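Competence damage-inducible protein A (Klebsiella pneumoniae subsp. pneumoniae MGH 78578, PDB 5V01) is of unknown function but belongs to the CinA family, whose relatives include nicotinamide mononucleotide amidases, so a related enzymatic role is possible though unproven. Local coordinates at residues V92-S96 against A108-S112; V129-W133 against A157-A161; L26-R32 against D53-F57; L33-E37 against I99-A103. All blocks are in the same frame, centred on the assembly; numbering follows the deposited sequence. Where two conformers were deposited one is given.

Contact 1: residues V92-S96 against A108-S112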
loop_
_atom_site.group_PDB
_atom_site.type_symbol
_atom_site.label_atom_id
_atom_site.label_comp_id
_atom_site.label_asym_id
_atom_site.label_seq_id
_atom_site.Cartn_x
_atom_site.Cartn_y
_atom_site.Cartn_z
ATOM N N VAL A 92 10.897 -0.603 -12.994
ATOM C CA VAL A 92 9.845 0.378 -12.694
ATOM C C VAL A 92 8.935 0.605 -13.905
ATOM O O VAL A 92 7.737 0.826 -13.754
ATOM C CB VAL A 92 10.340 1.720 -12.068
ATOM C CG1 VAL A 92 10.840 1.496 -10.652
ATOM C CG2 VAL A 92 11.338 2.467 -12.944
ATOM N N GLN A 93 9.497 0.542 -15.127
ATOM C CA GLN A 93 8.631 0.589 -16.322
ATOM C C GLN A 93 7.598 -0.535 -16.289
ATOM O O GLN A 93 6.402 -0.292 -16.461
ATOM C CB GLN A 93 9.442 0.498 -17.615
ATOM C CG GLN A 93 10.229 1.739 -17.920
ATOM C CD GLN A 93 11.246 1.560 -19.020
ATOM O OE1 GLN A 93 11.781 0.467 -19.230
ATOM N NE2 GLN A 93 11.525 2.638 -19.724
ATOM N N GLU A 94 8.060 -1.764 -16.066
ATOM C CA GLU A 94 7.145 -2.899 -16.077
ATOM C C GLU A 94 6.168 -2.874 -14.896
ATOM O O GLU A 94 4.997 -3.239 -15.047
ATOM C CB GLU A 94 7.909 -4.219 -16.142
ATOM C CG GLU A 94 8.606 -4.423 -17.488
ATOM C CD GLU A 94 9.297 -5.757 -17.613
ATOM O OE1 GLU A 94 9.021 -6.643 -16.819
ATOM O OE2 GLU A 94 10.114 -5.951 -18.533
ATOM N N MET A 95 6.644 -2.430 -13.729
ATOM C CA MET A 95 5.737 -2.269 -12.567
ATOM C C MET A 95 4.619 -1.283 -12.897
ATOM O O MET A 95 3.445 -1.542 -12.604
ATOM C CB MET A 95 6.496 -1.761 -11.338
ATOM C CG MET A 95 7.379 -2.773 -10.678
ATOM S SD MET A 95 8.376 -2.117 -9.334
ATOM C CE MET A 95 7.136 -1.798 -8.097
ATOM N N SER A 96 4.987 -0.148 -13.513
ATOM C CA SER A 96 4.011 0.895 -13.813
ATOM C C SER A 96 2.983 0.388 -14.821
ATOM O O SER A 96 1.801 0.644 -14.684
ATOM C CB SER A 96 4.686 2.190 -14.283
ATOM O OG SER A 96 5.161 2.121 -15.616
ATOM N N ALA A 108 -0.073 5.864 -13.571
ATOM C CA ALA A 108 0.538 4.926 -12.618
ATOM C C ALA A 108 1.900 5.467 -12.202
ATOM O O ALA A 108 2.674 5.948 -13.028
ATOM C CB ALA A 108 0.685 3.529 -13.234
ATOM N N ILE A 109 2.177 5.401 -10.914
ATOM C CA ILE A 109 3.519 5.625 -10.380
ATOM C C ILE A 109 4.042 4.318 -9.848
ATOM O O ILE A 109 3.337 3.642 -9.082
ATOM C CB ILE A 109 3.546 6.687 -9.284
ATOM C CG1 ILE A 109 3.018 8.011 -9.829
ATOM C CG2 ILE A 109 4.944 6.817 -8.729
ATOM C CD1 ILE A 109 2.867 9.104 -8.810
ATOM N N ALA A 110 5.268 3.975 -10.250
ATOM C CA ALA A 110 6.019 2.885 -9.625
ATOM C C ALA A 110 7.293 3.426 -9.017
ATOM O O ALA A 110 7.923 4.286 -9.601
ATOM C CB ALA A 110 6.330 1.774 -10.618
ATOM N N VAL A 111 7.664 2.883 -7.868
ATOM C CA VAL A 111 8.852 3.293 -7.124
ATOM C C VAL A 111 9.558 2.017 -6.670
ATOM O O VAL A 111 8.946 1.164 -6.066
ATOM C CB VAL A 111 8.493 4.156 -5.905
ATOM C CG1 VAL A 111 9.750 4.649 -5.216
ATOM C CG2 VAL A 111 7.608 5.324 -6.295
ATOM N N SER A 112 10.846 1.916 -6.946
ATOM C CA SER A 112 11.653 0.776 -6.514
ATOM C C SER A 112 13.054 1.237 -6.200
ATOM O O SER A 112 13.698 1.845 -7.057
ATOM C CB SER A 112 11.667 -0.293 -7.594
ATOM O OG SER A 112 12.326 -1.457 -7.142
#
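This is a fully buried helix-on-sheet contact close to the centre of the chain, where helix 89-103 lies over strand 107-113, the middle strand of the mixed sheet. Segment 92-96 runs roughly antiparallel to 108-112, with 141° between their directions and axes only 7.3 Å apart at closest. Alanines make this close approach possible. On the strand, Ala108, Ala110 and Ser112 direct their CA-to-CB bonds at the helix, while Ile109 and Val111 face the other side of the sheet. Ala110 is the focus: its CB lies 3.6 Å from Met95 CB and 3.6 Å from Val92 O, and the CA atoms of Ser96 and Ala110 are 5.1 Å apart. Further along, Val92 CG1 meets Ser112 CB at 3.6 Å, and Met95, its terminal methyl turned by a p chi3, brings CE to 4.0 Å from Val111 O. At the other end Ala108 CB sits 3.4 Å from Ser96 O. No hydrogen bond joins the segments; Ser96 OG turns back to donate to Gln93 O at 2.8 Å, and Ser112 OG is bonded to the backbone carbonyl of Ala86. Met95 also touches Ala36 and Leu74, so the same core extends to strand 33-37 and helix 67-74. A helix that leads through a short loop into the strand beneath it is typical of the alpha/beta/alpha layered fold.

Contact 2: residues V129-W133 against A157-A161; sequences VWFAW and AVRYA
Strand 128-135 and the C-terminal helix 150-169 meet here on one face of an alpha/beta/alpha sandwich, in the near-parallel alignment common for a helix lying on a sheet. Segments 129-133 (extended) and 157-161 (regular alpha helix) point the same way, at 27°, with axes 10.2 Å apart. In register, the CA of Val129 lies 7.3 Å from that of Ala157, and the CA of Phe131 7.2 Å from that of Ala161. Val129, Phe131 and Trp133 face the helix. Phe131 (chi1 m, chi2 83°) sets the end of its ring against both alanines, CZ 3.9 Å from Ala157 CB and CE2 3.9 Å from Ala161 CB, with Ala157 O at the ring edge, 3.4 Å from CE2. Tyr160 (chi1 t, chi2 78°) presents its edge to the Phe131 face in an edge-to-face pair, centroids 5.1 Å apart and planes at 60°; its CD2 is 3.8 Å from Phe131 CZ. Trp133 (chi1 m, chi2 -102°) touches Tyr160, CH2 to CE2 at 3.8 Å, and has a cation-pi contact with Lys168 of the same helix. The indole nitrogen supplies the single hydrogen bond between the segments, Trp133 NE1 donating to Ala161 O at 3.2 Å, nearly linear at 173°.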
loop_
_atom_site.group_PDB
_atom_site.type_symbol
_atom_site.label_atom_id
_atom_site.label_comp_id
_atom_site.label_asym_id
_atom_site.label_seq_id
_atom_site.Cartn_x
_atom_site.Cartn_y
_atom_site.Cartn_z
ATOM N N VAL A 129 16.944 5.232 -5.706
ATOM C CA VAL A 129 15.526 4.954 -5.937
ATOM C C VAL A 129 15.167 5.299 -7.380
ATOM O O VAL A 129 15.492 6.406 -7.850
ATOM C CB VAL A 129 14.613 5.739 -4.973
ATOM C CG1 VAL A 129 13.150 5.348 -5.200
ATOM C CG2 VAL A 129 15.012 5.525 -3.517
ATOM N N TRP A 130 14.547 4.349 -8.076
ATOM C CA TRP A 130 13.982 4.545 -9.398
ATOM C C TRP A 130 12.485 4.841 -9.336
ATOM O O TRP A 130 11.753 4.237 -8.539
ATOM C CB TRP A 130 14.225 3.327 -10.301
ATOM C CG TRP A 130 15.566 3.304 -10.980
ATOM C CD1 TRP A 130 16.687 2.621 -10.582
ATOM C CD2 TRP A 130 15.910 3.977 -12.188
ATOM N NE1 TRP A 130 17.714 2.844 -11.462
ATOM C CE2 TRP A 130 17.267 3.662 -12.468
ATOM C CE3 TRP A 130 15.208 4.800 -13.073
ATOM C CZ2 TRP A 130 17.936 4.156 -13.597
ATOM C CZ3 TRP A 130 15.885 5.302 -14.186
ATOM C CH2 TRP A 130 17.226 4.967 -14.440
ATOM N N PHE A 131 12.058 5.754 -10.193
ATOM C CA PHE A 131 10.689 6.190 -10.318
ATOM C C PHE A 131 10.229 6.023 -11.743
ATOM O O PHE A 131 11.030 6.294 -12.668
ATOM C CB PHE A 131 10.582 7.690 -9.981
ATOM C CG PHE A 131 10.962 8.024 -8.563
ATOM C CD1 PHE A 131 12.281 8.192 -8.213
ATOM C CD2 PHE A 131 9.978 8.135 -7.570
ATOM C CE1 PHE A 131 12.638 8.465 -6.909
ATOM C CE2 PHE A 131 10.331 8.414 -6.264
ATOM C CZ PHE A 131 11.653 8.597 -5.925
ATOM N N ALA A 132 8.965 5.660 -11.931
ATOM C CA ALA A 132 8.282 5.728 -13.223
ATOM C C ALA A 132 6.943 6.423 -13.066
ATOM O O ALA A 132 6.211 6.122 -12.106
ATOM C CB ALA A 132 8.066 4.346 -13.795
ATOM N N TRP A 133 6.629 7.345 -13.973
ATOM C CA TRP A 133 5.319 7.969 -14.052
ATOM C C TRP A 133 4.803 7.622 -15.440
ATOM O O TRP A 133 5.433 7.984 -16.451
ATOM C CB TRP A 133 5.380 9.492 -13.851
ATOM C CG TRP A 133 5.992 9.943 -12.592
ATOM C CD1 TRP A 133 5.321 10.389 -11.454
ATOM C CD2 TRP A 133 7.384 10.097 -12.311
ATOM N NE1 TRP A 133 6.221 10.772 -10.509
ATOM C CE2 TRP A 133 7.490 10.599 -10.992
ATOM C CE3 TRP A 133 8.562 9.900 -13.053
ATOM C CZ2 TRP A 133 8.722 10.878 -10.394
ATOM C CZ3 TRP A 133 9.771 10.177 -12.453
ATOM C CH2 TRP A 133 9.849 10.672 -11.150
ATOM N N ALA A 157 11.417 9.870 -0.853
ATOM C CA ALA A 157 11.006 9.266 -2.113
ATOM C C ALA A 157 9.517 9.454 -2.359
ATOM O O ALA A 157 9.091 9.761 -3.457
ATOM C CB ALA A 157 11.353 7.784 -2.116
ATOM N N VAL A 158 8.713 9.297 -1.315
ATOM C CA VAL A 158 7.283 9.556 -1.431
ATOM C C VAL A 158 7.027 11.026 -1.822
ATOM O O VAL A 158 6.244 11.305 -2.735
ATOM C CB VAL A 158 6.552 9.226 -0.099
ATOM C CG1 VAL A 158 5.120 9.768 -0.111
ATOM C CG2 VAL A 158 6.561 7.704 0.140
ATOM N N ARG A 159 7.697 11.952 -1.140
ATOM C CA ARG A 159 7.541 13.378 -1.429
ATOM C C ARG A 159 7.965 13.684 -2.877
ATOM O O ARG A 159 7.282 14.421 -3.593
ATOM C CB ARG A 159 8.356 14.202 -0.433
ATOM C CG ARG A 159 7.802 15.569 -0.072
ATOM C CD ARG A 159 8.715 16.194 0.972
ATOM N NE ARG A 159 10.104 16.168 0.517
ATOM C CZ ARG A 159 11.170 16.170 1.308
ATOM N NH1 ARG A 159 11.030 16.212 2.627
ATOM N NH2 ARG A 159 12.384 16.141 0.773
ATOM N N TYR A 160 9.075 13.095 -3.314
ATOM C CA TYR A 160 9.567 13.334 -4.680
ATOM C C TYR A 160 8.568 12.814 -5.706
ATOM O O TYR A 160 8.285 13.470 -6.702
ATOM C CB TYR A 160 10.932 12.669 -4.881
ATOM C CG TYR A 160 11.526 12.976 -6.225
ATOM C CD1 TYR A 160 12.117 14.200 -6.448
ATOM C CD2 TYR A 160 11.432 12.087 -7.291
ATOM C CE1 TYR A 160 12.634 14.528 -7.673
ATOM C CE2 TYR A 160 11.953 12.422 -8.520
ATOM C CZ TYR A 160 12.541 13.649 -8.703
ATOM O OH TYR A 160 13.068 14.017 -9.913
ATOM N N ALA A 161 8.059 11.608 -5.479
ATOM C CA ALA A 161 7.086 11.037 -6.406
ATOM C C ALA A 161 5.890 11.957 -6.604
ATOM O O ALA A 161 5.413 12.152 -7.724
ATOM C CB ALA A 161 6.621 9.670 -5.945
#

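Contact 3: residues L26-R32 against D53-F57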
loop_
_atom_site.group_PDB
_atom_site.type_symbol
_atom_site.label_atom_id
_atom_site.label_comp_id
_atom_site.label_asym_id
_atom_site.label_seq_id
_atom_site.Cartn_x
_atom_site.Cartn_y
_atom_site.Cartn_z
ATOM N N LEU A 26 -6.023 16.084 -10.517
ATOM C CA LEU A 26 -6.634 14.860 -11.023
ATOM C C LEU A 26 -8.149 14.991 -11.160
ATOM O O LEU A 26 -8.708 14.632 -12.196
ATOM C CB LEU A 26 -6.299 13.664 -10.137
ATOM C CG LEU A 26 -4.843 13.208 -10.163
ATOM C CD1 LEU A 26 -4.625 12.233 -9.004
ATOM C CD2 LEU A 26 -4.465 12.553 -11.486
ATOM N N ILE A 27 -8.794 15.510 -10.118
ATOM C CA ILE A 27 -10.255 15.657 -10.109
ATOM C C ILE A 27 -10.706 16.623 -11.206
ATOM O O ILE A 27 -11.684 16.343 -11.902
ATOM C CB ILE A 27 -10.766 16.079 -8.713
ATOM C CG1 ILE A 27 -10.571 14.924 -7.723
ATOM C CG2 ILE A 27 -12.240 16.468 -8.743
ATOM C CD1 ILE A 27 -10.677 15.355 -6.288
ATOM N N ALA A 28 -9.952 17.712 -11.402
ATOM C CA ALA A 28 -10.274 18.691 -12.447
ATOM C C ALA A 28 -10.265 18.081 -13.850
ATOM O O ALA A 28 -11.035 18.530 -14.719
ATOM C CB ALA A 28 -9.334 19.884 -12.374
ATOM N N ARG A 29 -9.424 17.055 -14.054
ATOM C CA ARG A 29 -9.305 16.420 -15.377
ATOM C C ARG A 29 -10.097 15.132 -15.517
ATOM O O ARG A 29 -10.183 14.594 -16.610
ATOM C CB ARG A 29 -7.835 16.144 -15.679
ATOM C CG ARG A 29 -7.079 17.430 -15.865
ATOM C CD ARG A 29 -5.596 17.221 -15.899
ATOM N NE ARG A 29 -4.910 18.490 -16.145
ATOM C CZ ARG A 29 -4.783 19.479 -15.256
ATOM N NH1 ARG A 29 -5.284 19.390 -14.011
ATOM N NH2 ARG A 29 -4.142 20.570 -15.610
ATOM N N GLY A 30 -10.655 14.632 -14.415
ATOM C CA GLY A 30 -11.354 13.364 -14.394
ATOM C C GLY A 30 -10.390 12.218 -14.569
ATOM O O GLY A 30 -10.751 11.198 -15.145
ATOM N N TRP A 31 -9.163 12.380 -14.053
ATOM C CA TRP A 31 -8.136 11.323 -14.137
ATOM C C TRP A 31 -7.999 10.567 -12.831
ATOM O O TRP A 31 -8.208 11.116 -11.754
ATOM C CB TRP A 31 -6.780 11.895 -14.530
ATOM C CG TRP A 31 -6.719 12.496 -15.916
ATOM C CD1 TRP A 31 -7.624 12.364 -16.903
ATOM C CD2 TRP A 31 -5.669 13.323 -16.434
ATOM N NE1 TRP A 31 -7.217 13.069 -18.018
ATOM C CE2 TRP A 31 -6.010 13.655 -17.753
ATOM C CE3 TRP A 31 -4.466 13.800 -15.909
ATOM C CZ2 TRP A 31 -5.202 14.461 -18.555
ATOM C CZ3 TRP A 31 -3.659 14.595 -16.704
ATOM C CH2 TRP A 31 -4.030 14.912 -18.014
ATOM N N ARG A 32 -7.606 9.304 -12.954
ATOM C CA ARG A 32 -7.415 8.430 -11.815
ATOM C C ARG A 32 -5.986 7.925 -11.794
ATOM O O ARG A 32 -5.391 7.627 -12.835
ATOM C CB ARG A 32 -8.407 7.268 -11.851
ATOM C CG ARG A 32 -9.832 7.766 -11.787
ATOM C CD ARG A 32 -10.830 6.647 -11.617
ATOM N NE ARG A 32 -10.804 6.102 -10.264
ATOM C CZ ARG A 32 -11.346 6.674 -9.185
ATOM N NH1 ARG A 32 -11.984 7.849 -9.255
ATOM N NH2 ARG A 32 -11.267 6.052 -8.011
ATOM N N ASP A 53 -10.549 13.286 -0.217
ATOM C CA ASP A 53 -11.524 12.859 -1.217
ATOM C C ASP A 53 -10.875 11.787 -2.091
ATOM O O ASP A 53 -11.027 11.783 -3.311
ATOM C CB ASP A 53 -11.951 14.068 -2.042
ATOM C CG ASP A 53 -13.223 13.831 -2.864
ATOM O OD1 ASP A 53 -14.063 12.957 -2.531
ATOM O OD2 ASP A 53 -13.382 14.563 -3.863
ATOM N N THR A 54 -10.140 10.884 -1.442
ATOM C CA THR A 54 -9.375 9.843 -2.135
ATOM C C THR A 54 -10.138 9.150 -3.263
ATOM O O THR A 54 -9.652 9.022 -4.370
ATOM C CB THR A 54 -8.934 8.775 -1.139
ATOM O OG1 THR A 54 -8.199 9.383 -0.092
ATOM C CG2 THR A 54 -8.054 7.741 -1.810
ATOM N N ALA A 55 -11.363 8.734 -2.975
ATOM C CA ALA A 55 -12.126 7.927 -3.919
ATOM C C ALA A 55 -12.428 8.660 -5.223
ATOM O O ALA A 55 -12.712 8.027 -6.226
ATOM C CB ALA A 55 -13.413 7.466 -3.278
ATOM N N ALA A 56 -12.367 9.992 -5.199
ATOM C CA ALA A 56 -12.576 10.798 -6.396
ATOM C C ALA A 56 -11.426 10.702 -7.406
ATOM O O ALA A 56 -11.585 11.131 -8.564
ATOM C CB ALA A 56 -12.814 12.251 -6.013
ATOM N N PHE A 57 -10.274 10.174 -6.981
ATOM C CA PHE A 57 -9.111 10.086 -7.886
ATOM C C PHE A 57 -8.223 8.855 -7.764
ATOM O O PHE A 57 -7.291 8.702 -8.536
ATOM C CB PHE A 57 -8.228 11.337 -7.755
ATOM C CG PHE A 57 -7.598 11.488 -6.405
ATOM C CD1 PHE A 57 -6.372 10.907 -6.118
ATOM C CD2 PHE A 57 -8.271 12.156 -5.389
ATOM C CE1 PHE A 57 -5.817 11.041 -4.850
ATOM C CE2 PHE A 57 -7.718 12.295 -4.142
ATOM C CZ PHE A 57 -6.503 11.712 -3.859
HETATM O O HOH W 1 -10.750 11.990 -11.038
#
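Hydrogen bonding between the segments depends chiefly on Arg32. Its guanidinium grips one carbonyl with two nitrogens, NH1 and NH2 donating to Ala55 O at 3.1 and 3.0 Å, while a face of the group lies over Phe57 CA. NH2 is also salt-bridged to Asp59, at the start of the strand that follows, so the charge is matched there. A water adds a second polar bridge, donating to Trp31 O at 2.8 Å and to Ala56 O at 2.7 Å. Where the backbones come closest, with the CA atoms of Arg32 and Phe57 4.6 Å apart, Arg32 CA makes a CA-H...O contact with Phe57 O at 3.3 Å. That carbonyl also pairs with the backbone of Leu33, which places the contact where strands 33-37 and 58-64 begin to run side by side in the sheet. Helix 15-29 ends just before this point in a Schellman motif: Gly30 adopts positive phi, Trp31 N reaches back to Leu26 O at 3.0 Å and Gly30 N to Ile27 O at 3.2 Å, turning the chain toward strand 33-37. Apolar contacts come from the helix's last turns. Leu26 CD1 packs 3.6 Å from Phe57 CD1, and the more exposed Ile27 extends its CD1 to 3.8 Å from Ala56 CB and 4.1 Å from Phe57 CD2. On the far side of the 53-57 turn, Thr54 packs against Phe65 of the second subunit.

Contact 4: residues L33-E37 against I99-A103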
loop_
_atom_site.group_PDB
_atom_site.type_symbol
_atom_site.label_atom_id
_atom_site.label_comp_id
_atom_site.label_asym_id
_atom_site.label_seq_id
_atom_site.Cartn_x
_atom_site.Cartn_y
_atom_site.Cartn_z
ATOM N N LEU A 33 -5.457 7.848 -10.586
ATOM C CA LEU A 33 -4.077 7.484 -10.293
ATOM C C LEU A 33 -4.050 6.114 -9.615
ATOM O O LEU A 33 -4.946 5.793 -8.832
ATOM C CB LEU A 33 -3.526 8.533 -9.323
ATOM C CG LEU A 33 -2.126 8.343 -8.758
ATOM C CD1 LEU A 33 -1.048 8.405 -9.845
ATOM C CD2 LEU A 33 -1.878 9.410 -7.691
ATOM N N THR A 34 -2.978 5.359 -9.848
ATOM C CA THR A 34 -2.711 4.084 -9.159
ATOM C C THR A 34 -1.216 4.020 -8.862
ATOM O O THR A 34 -0.412 4.734 -9.480
ATOM C CB THR A 34 -3.170 2.900 -9.999
ATOM O OG1 THR A 34 -3.088 1.720 -9.239
ATOM C CG2 THR A 34 -2.364 2.722 -11.241
ATOM N N THR A 35 -0.851 3.192 -7.889
ATOM C CA THR A 35 0.528 3.122 -7.418
ATOM C C THR A 35 1.009 1.708 -7.201
ATOM O O THR A 35 0.244 0.835 -6.757
ATOM C CB THR A 35 0.727 3.905 -6.106
ATOM O OG1 THR A 35 -0.123 3.393 -5.076
ATOM C CG2 THR A 35 0.505 5.374 -6.298
ATOM N N ALA A 36 2.301 1.505 -7.455
ATOM C CA ALA A 36 2.985 0.240 -7.160
ATOM C C ALA A 36 4.287 0.575 -6.447
ATOM O O ALA A 36 5.095 1.348 -6.948
ATOM C CB ALA A 36 3.266 -0.560 -8.430
ATOM N N GLU A 37 4.484 -0.010 -5.272
ATOM C CA GLU A 37 5.616 0.300 -4.412
ATOM C C GLU A 37 6.348 -0.948 -4.002
ATOM O O GLU A 37 5.779 -2.038 -3.954
ATOM C CB GLU A 37 5.080 0.957 -3.126
ATOM C CG GLU A 37 4.410 2.294 -3.333
ATOM C CD GLU A 37 3.852 2.836 -2.025
ATOM O OE1 GLU A 37 4.651 3.244 -1.146
ATOM O OE2 GLU A 37 2.617 2.880 -1.907
ATOM N N ILE A 99 0.569 -2.202 -13.016
ATOM C CA ILE A 99 -0.450 -1.589 -12.145
ATOM C C ILE A 99 -1.431 -0.718 -12.908
ATOM O O ILE A 99 -2.629 -0.698 -12.590
ATOM C CB ILE A 99 0.210 -0.880 -10.947
ATOM C CG1 ILE A 99 -0.818 -0.581 -9.836
ATOM C CG2 ILE A 99 0.920 0.407 -11.341
ATOM C CD1 ILE A 99 -1.595 -1.760 -9.300
ATOM N N LEU A 100 -0.961 -0.049 -13.971
ATOM C CA LEU A 100 -1.885 0.728 -14.803
ATOM C C LEU A 100 -2.976 -0.203 -15.349
ATOM O O LEU A 100 -4.157 0.147 -15.304
ATOM C CB LEU A 100 -1.146 1.411 -15.956
ATOM C CG LEU A 100 -1.921 2.459 -16.734
ATOM C CD1 LEU A 100 -1.955 3.766 -15.971
ATOM C CD2 LEU A 100 -1.288 2.669 -18.108
ATOM N N ALA A 101 -2.569 -1.378 -15.857
ATOM C CA ALA A 101 -3.496 -2.363 -16.417
ATOM C C ALA A 101 -4.439 -2.922 -15.346
ATOM O O ALA A 101 -5.645 -3.005 -15.576
ATOM C CB ALA A 101 -2.736 -3.488 -17.094
ATOM N N LEU A 102 -3.899 -3.319 -14.192
ATOM C CA LEU A 102 -4.722 -3.881 -13.136
ATOM C C LEU A 102 -5.787 -2.895 -12.667
ATOM O O LEU A 102 -6.956 -3.267 -12.511
ATOM C CB LEU A 102 -3.837 -4.321 -11.980
ATOM C CG LEU A 102 -4.526 -4.911 -10.737
ATOM C CD1 LEU A 102 -5.313 -6.183 -11.056
ATOM C CD2 LEU A 102 -3.530 -5.241 -9.635
ATOM N N ALA A 103 -5.379 -1.650 -12.414
ATOM C CA ALA A 103 -6.291 -0.617 -11.894
ATOM C C ALA A 103 -7.201 0.036 -12.943
ATOM O O ALA A 103 -8.181 0.667 -12.590
ATOM C CB ALA A 103 -5.496 0.449 -11.158
#
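Strand 33-37 and the last turn of helix 89-103 cross obliquely, with 131° between their directions and 8.2 Å between their axes. Their opposed senses show in the register: the CA of Thr34 is nearest that of Ala103, at 6.5 Å, and the CA of Ala36 nearest that of Ile99, at 6.3 Å. Within the helix, Ala103 N is bonded to Ile99 O at 2.9 Å, so these two residues, one turn apart, present their side chains together to the strand. Thr34 is buried between them, its OG1 3.3 Å from both Ile99 CG1 and Ala103 CB, while its CG2 lies 4.1 Å from Leu100 CA. Ile99 spreads further along the strand, CG1 coming to 3.6 Å from Thr35 O and CG2 to 3.9 Å from Ala36 CB. Thr35 points to the other face of the sheet, where helix 43-50 lies and its hydroxyl is hydrogen-bonded to that of Tyr58. Helix 89-103 also reaches the adjoining strand 58-64 here, through Ile99 on Val62 and Ala103 on Thr60, and Leu102 packs on Asn72 of the second subunit. The Thr34 hydroxyl is bonded to Thr60 O on the neighbouring strand, so a polar group sits satisfied under an apolar helix turn, and between these two segments the contact is van der Waals packing without a hydrogen bond.

Contacts 1, 2 and 4 share one mixed sheet, on adjacent strands 33-37, 107-113 and 128-135. Contacts 1 and 4, with centres about 8 Å apart, use successive parts of helix 89-103, on one face; contact 2, about 9 Å from contact 1 between centres, places helix 150-169 on the opposite face, completing the layers of the sandwich. Contact 3 lies at the margin, about 15 Å between centres from contact 4, which it meets through Phe57 O and Leu33 N, 2.9 Å apart. Along the chain, contact 4 alternates with both contact 3 and contact 1, whereas contact 2 opens after the rest have closed, so the C-terminal part adds its helix to a sheet whose other contacts are interleaved.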